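Local structure of fatty Acyl-Adenylate Ligase (Escherichia coli, 3PBK) at residues F278-C283 with E313-F318; R301-G306 with N329-P334; S222-Y227 with V274-G279. The protein belongs to the ANL superfamily of AMP-binding enzymes, in which a large N-terminal domain is joined to a smaller C-terminal one. One frame throughout, in Å; residues are numbered along the deposited sequence.

Contact 1. Residues F278-C283 with E313-F318; sequences FGYELC and EQLHQF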
ATOM      1  N   PHE A 278       1.102   6.108   9.241  1.00 22.44           N
ATOM      2  CA  PHE A 278       0.847   5.599  10.589  1.00 23.23           C
ATOM      3  C   PHE A 278       1.974   4.725  11.127  1.00 23.05           C
ATOM      4  O   PHE A 278       2.153   4.634  12.336  1.00 24.45           O
ATOM      5  CB  PHE A 278      -0.487   4.836  10.665  1.00 24.83           C
ATOM      6  CG  PHE A 278      -0.448   3.475  10.030  1.00 24.86           C
ATOM      7  CD1 PHE A 278       0.049   2.385  10.733  1.00 23.99           C
ATOM      8  CD2 PHE A 278      -0.910   3.287   8.730  1.00 26.29           C
ATOM      9  CE1 PHE A 278       0.095   1.126  10.152  1.00 24.94           C
ATOM     10  CE2 PHE A 278      -0.874   2.032   8.136  1.00 27.34           C
ATOM     11  CZ  PHE A 278      -0.367   0.946   8.848  1.00 26.50           C
ATOM     12  N   GLY A 279       2.723   4.071  10.250  1.00 21.70           N
ATOM     13  CA  GLY A 279       3.839   3.269  10.711  1.00 21.65           C
ATOM     14  C   GLY A 279       4.817   4.118  11.497  1.00 21.22           C
ATOM     15  O   GLY A 279       5.411   3.674  12.474  1.00 21.01           O
ATOM     16  N   TYR A 280       4.979   5.358  11.055  1.00 21.60           N
ATOM     17  CA  TYR A 280       5.897   6.292  11.696  1.00 22.32           C
ATOM     18  C   TYR A 280       5.285   6.842  12.968  1.00 22.76           C
ATOM     19  O   TYR A 280       5.949   6.952  13.996  1.00 23.36           O
ATOM     20  CB  TYR A 280       6.268   7.440  10.744  1.00 20.87           C
ATOM     21  CG  TYR A 280       7.268   7.051   9.667  1.00 20.85           C
ATOM     22  CD1 TYR A 280       8.636   7.032   9.926  1.00 20.59           C
ATOM     23  CD2 TYR A 280       6.844   6.697   8.385  1.00 21.24           C
ATOM     24  CE1 TYR A 280       9.556   6.671   8.935  1.00 19.88           C
ATOM     25  CE2 TYR A 280       7.761   6.330   7.386  1.00 19.83           C
ATOM     26  CZ  TYR A 280       9.110   6.322   7.672  1.00 19.15           C
ATOM     27  OH  TYR A 280      10.010   5.967   6.694  1.00 18.55           O
ATOM     28  N   GLU A 281       4.010   7.185  12.892  1.00 22.67           N
ATOM     29  CA  GLU A 281       3.314   7.747  14.034  1.00 24.02           C
ATOM     30  C   GLU A 281       3.215   6.738  15.173  1.00 25.87           C
ATOM     31  O   GLU A 281       3.499   7.069  16.321  1.00 27.39           O
ATOM     32  CB  GLU A 281       1.931   8.231  13.616  1.00 24.45           C
ATOM     33  CG  GLU A 281       1.234   9.064  14.657  1.00 25.82           C
ATOM     34  CD  GLU A 281       0.374   8.220  15.566  1.00 30.25           C
ATOM     35  OE1 GLU A 281       0.199   7.013  15.263  1.00 29.15           O
ATOM     36  OE2 GLU A 281      -0.128   8.766  16.576  1.00 32.75           O
ATOM     37  N   LEU A 282       2.822   5.509  14.850  1.00 25.16           N
ATOM     38  CA  LEU A 282       2.763   4.434  15.828  1.00 24.59           C
ATOM     39  C   LEU A 282       4.029   4.440  16.672  1.00 25.70           C
ATOM     40  O   LEU A 282       3.964   4.449  17.894  1.00 27.41           O
ATOM     41  CB  LEU A 282       2.633   3.085  15.125  1.00 24.21           C
ATOM     42  CG  LEU A 282       1.546   2.080  15.532  1.00 24.28           C
ATOM     43  CD1 LEU A 282       2.098   0.680  15.409  1.00 24.07           C
ATOM     44  CD2 LEU A 282       1.046   2.295  16.933  1.00 26.42           C
ATOM     45  N   CYS A 283       5.183   4.448  16.014  1.00 25.45           N
ATOM     46  CA  CYS A 283       6.479   4.431  16.699  1.00 26.40           C
ATOM     47  C   CYS A 283       6.681   5.524  17.741  1.00 27.74           C
ATOM     48  O   CYS A 283       6.927   5.245  18.914  1.00 28.94           O
ATOM     49  CB  CYS A 283       7.617   4.513  15.688  1.00 25.01           C
ATOM     50  SG  CYS A 283       8.032   2.937  14.954  1.00 24.66           S
ATOM     51  N   GLU A 313       3.318  17.328   9.735  1.00 20.41           N
ATOM     52  CA  GLU A 313       3.315  17.535  11.170  1.00 20.32           C
ATOM     53  C   GLU A 313       3.794  16.317  11.932  1.00 21.38           C
ATOM     54  O   GLU A 313       4.632  16.426  12.828  1.00 22.51           O
ATOM     55  CB  GLU A 313       1.908  17.879  11.620  1.00 20.69           C
ATOM     56  CG  GLU A 313       1.795  18.189  13.080  1.00 21.95           C
ATOM     57  CD  GLU A 313       0.418  18.700  13.427  1.00 25.04           C
ATOM     58  OE1 GLU A 313      -0.346  19.023  12.482  1.00 23.53           O
ATOM     59  OE2 GLU A 313       0.103  18.776  14.643  1.00 28.59           O
ATOM     60  N   GLN A 314       3.252  15.154  11.586  1.00 21.14           N
ATOM     61  CA  GLN A 314       3.635  13.922  12.262  1.00 21.81           C
ATOM     62  C   GLN A 314       5.100  13.624  12.022  1.00 21.69           C
ATOM     63  O   GLN A 314       5.870  13.423  12.959  1.00 22.37           O
ATOM     64  CB  GLN A 314       2.795  12.744  11.780  1.00 21.23           C
ATOM     65  CG  GLN A 314       1.524  12.536  12.544  1.00 20.86           C
ATOM     66  CD  GLN A 314       0.526  11.705  11.771  1.00 21.28           C
ATOM     67  OE1 GLN A 314      -0.676  11.975  11.803  1.00 21.61           O
ATOM     68  NE2 GLN A 314       1.018  10.693  11.060  1.00 20.39           N
ATOM     69  N   LEU A 315       5.480  13.594  10.751  1.00 21.30           N
ATOM     70  CA  LEU A 315       6.844  13.243  10.397  1.00 21.87           C
ATOM     71  C   LEU A 315       7.828  14.121  11.162  1.00 22.21           C
ATOM     72  O   LEU A 315       8.880  13.653  11.600  1.00 22.04           O
ATOM     73  CB  LEU A 315       7.046  13.299   8.881  1.00 20.13           C
ATOM     74  CG  LEU A 315       6.243  12.174   8.220  1.00 19.66           C
ATOM     75  CD1 LEU A 315       6.367  12.228   6.724  1.00 20.04           C
ATOM     76  CD2 LEU A 315       6.679  10.811   8.736  1.00 19.01           C
ATOM     77  N   HIS A 316       7.467  15.385  11.359  1.00 22.37           N
ATOM     78  CA  HIS A 316       8.280  16.252  12.188  1.00 23.00           C
ATOM     79  C   HIS A 316       8.303  15.703  13.612  1.00 22.98           C
ATOM     80  O   HIS A 316       9.362  15.567  14.217  1.00 23.39           O
ATOM     81  CB  HIS A 316       7.792  17.707  12.143  1.00 22.97           C
ATOM     82  CG  HIS A 316       8.458  18.588  13.154  1.00 25.43           C
ATOM     83  ND1 HIS A 316       7.791  19.586  13.831  1.00 26.58           N
ATOM     84  CD2 HIS A 316       9.724  18.587  13.637  1.00 26.09           C
ATOM     85  CE1 HIS A 316       8.620  20.169  14.680  1.00 26.26           C
ATOM     86  NE2 HIS A 316       9.798  19.582  14.583  1.00 25.98           N
ATOM     87  N   GLN A 317       7.143  15.364  14.147  1.00 22.66           N
ATOM     88  CA  GLN A 317       7.130  14.781  15.478  1.00 24.25           C
ATOM     89  C   GLN A 317       8.082  13.591  15.538  1.00 24.15           C
ATOM     90  O   GLN A 317       8.914  13.508  16.435  1.00 25.06           O
ATOM     91  CB  GLN A 317       5.722  14.353  15.899  1.00 26.06           C
ATOM     92  CG  GLN A 317       4.830  15.477  16.440  1.00 27.84           C
ATOM     93  CD  GLN A 317       3.410  14.994  16.774  1.00 32.13           C
ATOM     94  OE1 GLN A 317       2.474  15.152  15.972  1.00 30.56           O
ATOM     95  NE2 GLN A 317       3.252  14.391  17.957  1.00 32.85           N
ATOM     96  N   PHE A 318       7.972  12.675  14.582  1.00 23.21           N
ATOM     97  CA  PHE A 318       8.807  11.484  14.610  1.00 22.52           C
ATOM     98  C   PHE A 318      10.297  11.846  14.594  1.00 23.20           C
ATOM     99  O   PHE A 318      11.086  11.284  15.354  1.00 23.71           O
ATOM    100  CB  PHE A 318       8.446  10.548  13.459  1.00 21.94           C
ATOM    101  CG  PHE A 318       9.382   9.373  13.296  1.00 22.36           C
ATOM    102  CD1 PHE A 318      10.602   9.518  12.643  1.00 21.94           C
ATOM    103  CD2 PHE A 318       9.029   8.118  13.756  1.00 22.34           C
ATOM    104  CE1 PHE A 318      11.453   8.442  12.480  1.00 21.64           C
ATOM    105  CE2 PHE A 318       9.883   7.034  13.594  1.00 22.04           C
ATOM    106  CZ  PHE A 318      11.091   7.194  12.957  1.00 21.44           C
TER

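Contact 2. Residues R301-G306 with N329-P334; sequences RVAGIG and NKTFMP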
ATOM      1  N   ARG A 301      19.417   5.396   5.616  1.00 20.72           N
ATOM      2  CA  ARG A 301      19.702   6.342   4.536  1.00 19.80           C
ATOM      3  C   ARG A 301      18.442   6.911   3.879  1.00 19.67           C
ATOM      4  O   ARG A 301      18.383   8.092   3.529  1.00 19.76           O
ATOM      5  CB  ARG A 301      20.566   5.648   3.488  1.00 20.08           C
ATOM      6  CG  ARG A 301      21.104   6.555   2.416  1.00 20.97           C
ATOM      7  CD  ARG A 301      21.959   5.770   1.444  1.00 20.89           C
ATOM      8  NE  ARG A 301      21.173   5.112   0.407  1.00 19.79           N
ATOM      9  CZ  ARG A 301      20.555   5.760  -0.571  1.00 20.07           C
ATOM     10  NH1 ARG A 301      20.609   7.084  -0.628  1.00 20.21           N
ATOM     11  NH2 ARG A 301      19.876   5.090  -1.487  1.00 21.24           N
ATOM     12  N   VAL A 302      17.439   6.058   3.704  1.00 19.64           N
ATOM     13  CA  VAL A 302      16.184   6.471   3.096  1.00 19.37           C
ATOM     14  C   VAL A 302      14.984   5.935   3.876  1.00 18.89           C
ATOM     15  O   VAL A 302      14.736   4.726   3.909  1.00 18.15           O
ATOM     16  CB  VAL A 302      16.106   6.027   1.618  1.00 19.34           C
ATOM     17  CG1 VAL A 302      14.782   6.464   0.986  1.00 19.30           C
ATOM     18  CG2 VAL A 302      17.282   6.583   0.843  1.00 18.74           C
ATOM     19  N   ALA A 303      14.259   6.851   4.518  1.00 19.27           N
ATOM     20  CA  ALA A 303      12.997   6.534   5.189  1.00 18.89           C
ATOM     21  C   ALA A 303      11.816   7.064   4.367  1.00 18.18           C
ATOM     22  O   ALA A 303      11.542   8.264   4.351  1.00 17.87           O
ATOM     23  CB  ALA A 303      12.982   7.111   6.598  1.00 18.57           C
ATOM     24  N   GLY A 304      11.129   6.160   3.678  1.00 17.89           N
ATOM     25  CA  GLY A 304      10.067   6.541   2.768  1.00 17.93           C
ATOM     26  C   GLY A 304       8.689   6.560   3.395  1.00 18.12           C
ATOM     27  O   GLY A 304       8.402   5.800   4.321  1.00 18.35           O
ATOM     28  N   ILE A 305       7.832   7.444   2.891  1.00 17.62           N
ATOM     29  CA  ILE A 305       6.456   7.521   3.350  1.00 17.75           C
ATOM     30  C   ILE A 305       5.543   7.662   2.157  1.00 17.88           C
ATOM     31  O   ILE A 305       5.803   8.466   1.269  1.00 17.81           O
ATOM     32  CB  ILE A 305       6.208   8.739   4.243  1.00 18.11           C
ATOM     33  CG1 ILE A 305       7.360   8.944   5.224  1.00 18.69           C
ATOM     34  CG2 ILE A 305       4.889   8.600   4.964  1.00 18.20           C
ATOM     35  CD1 ILE A 305       8.355  10.011   4.786  1.00 18.21           C
ATOM     36  N   GLY A 306       4.467   6.886   2.143  1.00 18.10           N
ATOM     37  CA  GLY A 306       3.470   6.980   1.098  1.00 18.79           C
ATOM     38  C   GLY A 306       2.323   6.064   1.458  1.00 21.44           C
ATOM     39  O   GLY A 306       2.308   5.532   2.566  1.00 22.14           O
ATOM     40  N   ASN A 329      16.492  13.689   9.682  1.00 20.63           N
ATOM     41  CA  ASN A 329      15.217  13.943   9.037  1.00 20.17           C
ATOM     42  C   ASN A 329      15.335  14.175   7.536  1.00 20.35           C
ATOM     43  O   ASN A 329      14.330  14.172   6.832  1.00 20.04           O
ATOM     44  CB  ASN A 329      14.489  15.109   9.701  1.00 21.23           C
ATOM     45  CG  ASN A 329      15.054  16.464   9.308  1.00 21.15           C
ATOM     46  OD1 ASN A 329      15.082  16.831   8.128  1.00 21.06           O
ATOM     47  ND2 ASN A 329      15.483  17.227  10.307  1.00 21.68           N
ATOM     48  N   LYS A 330      16.554  14.385   7.046  1.00 20.41           N
ATOM     49  CA  LYS A 330      16.760  14.599   5.618  1.00 20.36           C
ATOM     50  C   LYS A 330      16.608  13.293   4.872  1.00 20.58           C
ATOM     51  O   LYS A 330      16.546  13.279   3.635  1.00 20.83           O
ATOM     52  CB  LYS A 330      18.150  15.168   5.330  1.00 21.80           C
ATOM     53  CG  LYS A 330      18.294  16.658   5.570  1.00 22.69           C
ATOM     54  CD  LYS A 330      17.320  17.461   4.726  1.00 22.91           C
ATOM     55  CE  LYS A 330      17.171  18.880   5.281  1.00 25.12           C
ATOM     56  NZ  LYS A 330      16.203  19.723   4.509  1.00 26.68           N
ATOM     57  N   THR A 331      16.566  12.197   5.629  1.00 20.60           N
ATOM     58  CA  THR A 331      16.452  10.854   5.054  1.00 20.20           C
ATOM     59  C   THR A 331      15.014  10.546   4.676  1.00 19.18           C
ATOM     60  O   THR A 331      14.747   9.535   4.036  1.00 18.88           O
ATOM     61  CB  THR A 331      16.967   9.749   6.017  1.00 20.36           C
ATOM     62  OG1 THR A 331      16.137   9.696   7.182  1.00 20.79           O
ATOM     63  CG2 THR A 331      18.402  10.016   6.441  1.00 20.28           C
ATOM     64  N   PHE A 332      14.100  11.424   5.087  1.00 19.27           N
ATOM     65  CA  PHE A 332      12.684  11.311   4.737  1.00 19.03           C
ATOM     66  C   PHE A 332      12.449  11.442   3.246  1.00 19.00           C
ATOM     67  O   PHE A 332      12.912  12.388   2.602  1.00 19.09           O
ATOM     68  CB  PHE A 332      11.846  12.373   5.452  1.00 18.89           C
ATOM     69  CG  PHE A 332      11.308  11.927   6.777  1.00 19.84           C
ATOM     70  CD1 PHE A 332      10.803  10.644   6.938  1.00 19.65           C
ATOM     71  CD2 PHE A 332      11.296  12.791   7.864  1.00 19.88           C
ATOM     72  CE1 PHE A 332      10.302  10.226   8.163  1.00 19.82           C
ATOM     73  CE2 PHE A 332      10.799  12.385   9.088  1.00 20.30           C
ATOM     74  CZ  PHE A 332      10.299  11.099   9.240  1.00 20.78           C
HETATM   75  N   MSE A 333      11.711  10.489   2.697  1.00 18.72           N
HETATM   76  CA  MSE A 333      11.343  10.569   1.302  1.00 18.38           C
HETATM   77  C   MSE A 333       9.874  10.272   1.090  1.00 17.24           C
HETATM   78  O   MSE A 333       9.473   9.119   0.961  1.00 17.62           O
HETATM   79  CB  MSE A 333      12.211   9.653   0.446  1.00 18.87           C
HETATM   80  CG  MSE A 333      12.331  10.161  -0.987  1.00 20.84           C
HETATM   81 SE   MSE A 333      13.327   8.982  -2.188  1.00 37.59          SE
HETATM   82  CE  MSE A 333      12.122   7.460  -2.105  1.00 20.54           C
ATOM     83  N   PRO A 334       9.058  11.321   1.068  1.00 16.13           N
ATOM     84  CA  PRO A 334       7.660  11.145   0.702  1.00 16.78           C
ATOM     85  C   PRO A 334       7.564  10.676  -0.739  1.00 16.62           C
ATOM     86  O   PRO A 334       8.273  11.194  -1.597  1.00 16.46           O
ATOM     87  CB  PRO A 334       7.090  12.554   0.843  1.00 16.66           C
ATOM     88  CG  PRO A 334       7.978  13.220   1.822  1.00 16.13           C
ATOM     89  CD  PRO A 334       9.341  12.687   1.521  1.00 16.78           C
TER

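Contact 3. Residues S222-Y227 with V274-G279; sequences SWLPFY and VAPPFG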
ATOM      1  N   SER A 222      11.642  -4.321   5.888  1.00 19.07           N
ATOM      2  CA  SER A 222      10.200  -4.147   5.740  1.00 19.28           C
ATOM      3  C   SER A 222       9.414  -4.916   6.786  1.00 19.65           C
ATOM      4  O   SER A 222       9.791  -6.020   7.173  1.00 20.31           O
ATOM      5  CB  SER A 222       9.736  -4.577   4.348  1.00 19.16           C
ATOM      6  OG  SER A 222       8.337  -4.796   4.320  1.00 18.61           O
ATOM      7  N   TRP A 223       8.322  -4.325   7.250  1.00 19.58           N
ATOM      8  CA  TRP A 223       7.380  -5.048   8.081  1.00 19.81           C
ATOM      9  C   TRP A 223       6.040  -5.150   7.346  1.00 20.72           C
ATOM     10  O   TRP A 223       5.073  -5.701   7.872  1.00 22.49           O
ATOM     11  CB  TRP A 223       7.228  -4.388   9.458  1.00 20.43           C
ATOM     12  CG  TRP A 223       6.867  -2.935   9.410  1.00 20.10           C
ATOM     13  CD1 TRP A 223       7.709  -1.877   9.569  1.00 20.15           C
ATOM     14  CD2 TRP A 223       5.566  -2.380   9.177  1.00 20.21           C
ATOM     15  NE1 TRP A 223       7.019  -0.697   9.445  1.00 19.47           N
ATOM     16  CE2 TRP A 223       5.702  -0.979   9.202  1.00 20.36           C
ATOM     17  CE3 TRP A 223       4.305  -2.932   8.943  1.00 20.02           C
ATOM     18  CZ2 TRP A 223       4.618  -0.124   9.010  1.00 20.84           C
ATOM     19  CZ3 TRP A 223       3.238  -2.083   8.753  1.00 19.52           C
ATOM     20  CH2 TRP A 223       3.396  -0.697   8.786  1.00 20.40           C
ATOM     21  N   LEU A 224       6.000  -4.637   6.115  1.00 20.00           N
ATOM     22  CA  LEU A 224       4.778  -4.612   5.312  1.00 19.90           C
ATOM     23  C   LEU A 224       4.342  -5.999   4.856  1.00 21.76           C
ATOM     24  O   LEU A 224       5.172  -6.892   4.664  1.00 22.41           O
ATOM     25  CB  LEU A 224       4.975  -3.730   4.088  1.00 19.77           C
ATOM     26  CG  LEU A 224       5.524  -2.343   4.379  1.00 19.75           C
ATOM     27  CD1 LEU A 224       6.093  -1.733   3.122  1.00 20.20           C
ATOM     28  CD2 LEU A 224       4.438  -1.472   4.961  1.00 19.39           C
ATOM     29  N   PRO A 225       3.027  -6.181   4.657  1.00 22.93           N
ATOM     30  CA  PRO A 225       2.471  -7.476   4.246  1.00 22.96           C
ATOM     31  C   PRO A 225       2.737  -7.722   2.774  1.00 22.35           C
ATOM     32  O   PRO A 225       2.711  -6.768   1.998  1.00 22.38           O
ATOM     33  CB  PRO A 225       0.963  -7.292   4.448  1.00 23.65           C
ATOM     34  CG  PRO A 225       0.774  -5.925   5.056  1.00 23.54           C
ATOM     35  CD  PRO A 225       1.994  -5.139   4.748  1.00 22.81           C
ATOM     36  N   PHE A 226       2.974  -8.968   2.383  1.00 22.83           N
ATOM     37  CA  PHE A 226       3.155  -9.266   0.965  1.00 21.98           C
ATOM     38  C   PHE A 226       1.838  -9.157   0.217  1.00 21.67           C
ATOM     39  O   PHE A 226       1.817  -9.094  -1.007  1.00 21.25           O
ATOM     40  CB  PHE A 226       3.799 -10.640   0.750  1.00 21.62           C
ATOM     41  CG  PHE A 226       5.244 -10.710   1.185  1.00 21.56           C
ATOM     42  CD1 PHE A 226       6.044  -9.584   1.164  1.00 21.39           C
ATOM     43  CD2 PHE A 226       5.805 -11.900   1.598  1.00 21.46           C
ATOM     44  CE1 PHE A 226       7.359  -9.647   1.560  1.00 20.54           C
ATOM     45  CE2 PHE A 226       7.121 -11.960   1.985  1.00 20.65           C
ATOM     46  CZ  PHE A 226       7.893 -10.836   1.968  1.00 20.39           C
ATOM     47  N   TYR A 227       0.737  -9.112   0.956  1.00 22.93           N
ATOM     48  CA  TYR A 227      -0.571  -9.048   0.322  1.00 23.83           C
ATOM     49  C   TYR A 227      -0.957  -7.625  -0.064  1.00 25.51           C
ATOM     50  O   TYR A 227      -1.840  -7.439  -0.894  1.00 27.24           O
ATOM     51  CB  TYR A 227      -1.666  -9.736   1.154  1.00 24.13           C
ATOM     52  CG  TYR A 227      -1.827  -9.238   2.573  1.00 25.42           C
ATOM     53  CD1 TYR A 227      -2.398  -8.003   2.834  1.00 26.99           C
ATOM     54  CD2 TYR A 227      -1.432 -10.019   3.658  1.00 25.67           C
ATOM     55  CE1 TYR A 227      -2.554  -7.543   4.144  1.00 27.89           C
ATOM     56  CE2 TYR A 227      -1.583  -9.572   4.968  1.00 25.91           C
ATOM     57  CZ  TYR A 227      -2.147  -8.331   5.207  1.00 27.09           C
ATOM     58  OH  TYR A 227      -2.303  -7.855   6.499  1.00 28.66           O
ATOM     59  N   VAL A 274      10.457   1.629   3.994  1.00 18.02           N
ATOM     60  CA  VAL A 274       9.343   2.498   3.671  1.00 18.65           C
ATOM     61  C   VAL A 274       8.113   1.980   4.384  1.00 19.20           C
ATOM     62  O   VAL A 274       7.915   0.773   4.480  1.00 19.90           O
ATOM     63  CB  VAL A 274       9.080   2.566   2.144  1.00 19.14           C
ATOM     64  CG1 VAL A 274       7.959   3.550   1.837  1.00 19.33           C
ATOM     65  CG2 VAL A 274      10.344   2.956   1.391  1.00 16.78           C
ATOM     66  N   ALA A 275       7.302   2.901   4.891  1.00 19.66           N
ATOM     67  CA  ALA A 275       6.085   2.563   5.611  1.00 19.13           C
ATOM     68  C   ALA A 275       5.039   3.627   5.318  1.00 19.90           C
ATOM     69  O   ALA A 275       5.370   4.694   4.808  1.00 19.80           O
ATOM     70  CB  ALA A 275       6.376   2.507   7.095  1.00 19.49           C
ATOM     71  N   PRO A 276       3.771   3.347   5.646  1.00 20.02           N
ATOM     72  CA  PRO A 276       2.705   4.351   5.579  1.00 20.28           C
ATOM     73  C   PRO A 276       2.835   5.365   6.715  1.00 20.37           C
ATOM     74  O   PRO A 276       3.506   5.088   7.707  1.00 20.74           O
ATOM     75  CB  PRO A 276       1.433   3.526   5.798  1.00 21.48           C
ATOM     76  CG  PRO A 276       1.854   2.092   5.794  1.00 21.05           C
ATOM     77  CD  PRO A 276       3.282   2.064   6.167  1.00 20.70           C
ATOM     78  N   PRO A 277       2.180   6.523   6.588  1.00 19.43           N
ATOM     79  CA  PRO A 277       2.202   7.560   7.614  1.00 19.25           C
ATOM     80  C   PRO A 277       2.052   7.012   9.026  1.00 21.76           C
ATOM     81  O   PRO A 277       2.803   7.421   9.913  1.00 22.57           O
ATOM     82  CB  PRO A 277       0.985   8.396   7.263  1.00 18.72           C
ATOM     83  CG  PRO A 277       0.906   8.305   5.823  1.00 20.27           C
ATOM     84  CD  PRO A 277       1.337   6.914   5.453  1.00 20.34           C
ATOM     85  N   PHE A 278       1.102   6.108   9.241  1.00 22.44           N
ATOM     86  CA  PHE A 278       0.847   5.599  10.589  1.00 23.23           C
ATOM     87  C   PHE A 278       1.974   4.725  11.127  1.00 23.05           C
ATOM     88  O   PHE A 278       2.153   4.634  12.336  1.00 24.45           O
ATOM     89  CB  PHE A 278      -0.487   4.836  10.665  1.00 24.83           C
ATOM     90  CG  PHE A 278      -0.448   3.475  10.030  1.00 24.86           C
ATOM     91  CD1 PHE A 278       0.049   2.385  10.733  1.00 23.99           C
ATOM     92  CD2 PHE A 278      -0.910   3.287   8.730  1.00 26.29           C
ATOM     93  CE1 PHE A 278       0.095   1.126  10.152  1.00 24.94           C
ATOM     94  CE2 PHE A 278      -0.874   2.032   8.136  1.00 27.34           C
ATOM     95  CZ  PHE A 278      -0.367   0.946   8.848  1.00 26.50           C
ATOM     96  N   GLY A 279       2.723   4.071  10.250  1.00 21.70           N
ATOM     97  CA  GLY A 279       3.839   3.269  10.711  1.00 21.65           C
ATOM     98  C   GLY A 279       4.817   4.118  11.497  1.00 21.22           C
ATOM     99  O   GLY A 279       5.411   3.674  12.474  1.00 21.01           O
TER

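Contact 1. Residues F278-C283 with E313-F318
The axes of the helical segments 278-283 and 313-318 approach to 9.2 Å, with their N-to-C directions 43° apart. The two helices lie side by side on the face of the central mixed sheet that carries A303, I305 and F332, and helix 312-322 is the connecting helix of the beta-alpha-beta unit formed with strands 302-305 and 332-337. No hydrogen bond joins the segments, so the pair is held by side-chain packing, mainly of buried residues. Y280 and F318 make a T-shaped pair, with ring centroids 5.2 Å apart and planes at 89°. The CD1 edge of Y280 points onto the middle of one F318 face, lying 3.8 Å above that ring's plane. F318 reaches this place because its CG is anti to the backbone N, while the Y280 ring leaves its helix with CG anti to the carbonyl carbon. C283 CB meets the F318 ring in its plane, at the CE2 edge, 4.0 Å away. L315 adds one branch: L315 CD2 lies obliquely against the tyrosine ring, 3.9 Å from Y280 CG. The Y280 hydroxyl runs on past the helix pair to hydrogen-bond with G304 O, tying helix 277-285 to strand 302-305. Where the interface is more exposed, E281 and Q314 cross obliquely. The E281 chain bends at chi2 (-92°), taking its carboxylate away from Q314 to a salt bridge with R285, so that its methylenes face the amide tip, E281 CB being nearest at 3.7 Å from Q314 NE2.

Contact 2. Residues R301-G306 with N329-P334
Residues 302-305 and 332-334 run as neighbouring parallel strands, their axes 30° apart and A303, G304 and I305 paired with F332, M333 and P334. Three backbone hydrogen bonds alternate across the gap: A303 N gives to T331 O at 2.8 Å, M333 N to A303 O at 2.8 Å, and I305 N to M333 O at 3.0 Å. Each donor stands above the plane of its carbonyl. A303 O and M333 O also take CA-H...O contacts, from F332 and G304. On the face shared by A303, I305 and F332, the tip of I305, methyl CD1, crosses obliquely to the CD1 side of the F332 ring, and A303 CB lies 4.2 Å from F332 CD1. Helices 277-285 and 312-322 close over this face through Y280, L315 and F318. On the other face V302 CG1 packs 4.1 Å from CB of M333, a selenomethionine. At the start of the pair T331 turns CB and CG2 to R301 O, while its hydroxyl OG1 is hydrogen-bonded to D328 O. The arrangement is the strand pair of a beta-alpha-beta crossover through helix 312-322; just after strand 302-305, G306 touches the bound 5'-O-[(S)-(dodecanoyloxy)(hydroxy)phosphoryl]adenosine as part of its pocket.

Contact 3. Residues S222-Y227 with V274-G279
This is a buried, apolar contact between two chain segments that leave neighbouring parallel strands of the central sheet: residues 222-227 form the loop after strand 220-222, whereas residues 274-279 pass from the end of strand 272-275 into helix 277-285. The backbones stay apart, with the nearest CA atoms, those of L224 and A275, 7.3 Å from each other, and no hydrogen bond crosses. Two side chains bridge the gap. W223 has CG between its backbone N and carbonyl carbon, the crowded position (chi1 54°), and extends the six-membered half of its indole into the bend where the strand gives way to the helix. There W223 CZ2 meets A275 CB at 3.7 Å, and W223 CH2 reaches P276 CD tip to tip at 3.8 Å. The same corner touches CE1 of F278 obliquely. At G279, which has no side chain, the ring comes up to the helix backbone itself, W223 CZ2 lying 3.9 Å from G279 CA. L224 works beside the indole: one methyl, CD1, is turned to V274 O, while the other, CD2, lies over the rim of one W223 ring face and 3.9 Å from P276 CD. The loop start is shaped by an ST turn, S222 OG accepting from L224 N at 3.0 Å. V274 brings the contact to the ligand, its side chain being about 4 Å from the bound 5'-O-[(S)-(dodecanoyloxy)(hydroxy)phosphoryl]adenosine. Around the pair, the indole of W223 also stacks with F254 of helix 251-256 and meets W261 of helix 260-267 edge-to-face, M230 of helix 229-241 packs on L224 and P276, and a backbone hydrogen bond between A275 and G304 ties strand 272-275 to strand 302-305.

How the contacts relate
All three contacts lie in the AMP-binding region, their centres 12 to 13 Å apart. Contacts 2 and 3 meet through the central sheet, where strands 272-275 and 302-305 are neighbours, and G306 O packs against P277 CD. Contacts 1 and 3 share F278 and G279 at the start of helix 277-285, and contact 1 adds the helix that connects the two strands of contact 2. Along the chain, contact 3 closes before contact 2 opens, whereas the segments of contacts 1 and 2 alternate. Two helices thus pack on one face of the sheet that holds the strands of contact 2, and the loop of contact 3 packs where strand 272-275 turns into helix 277-285; the ligand pocket is met at G306.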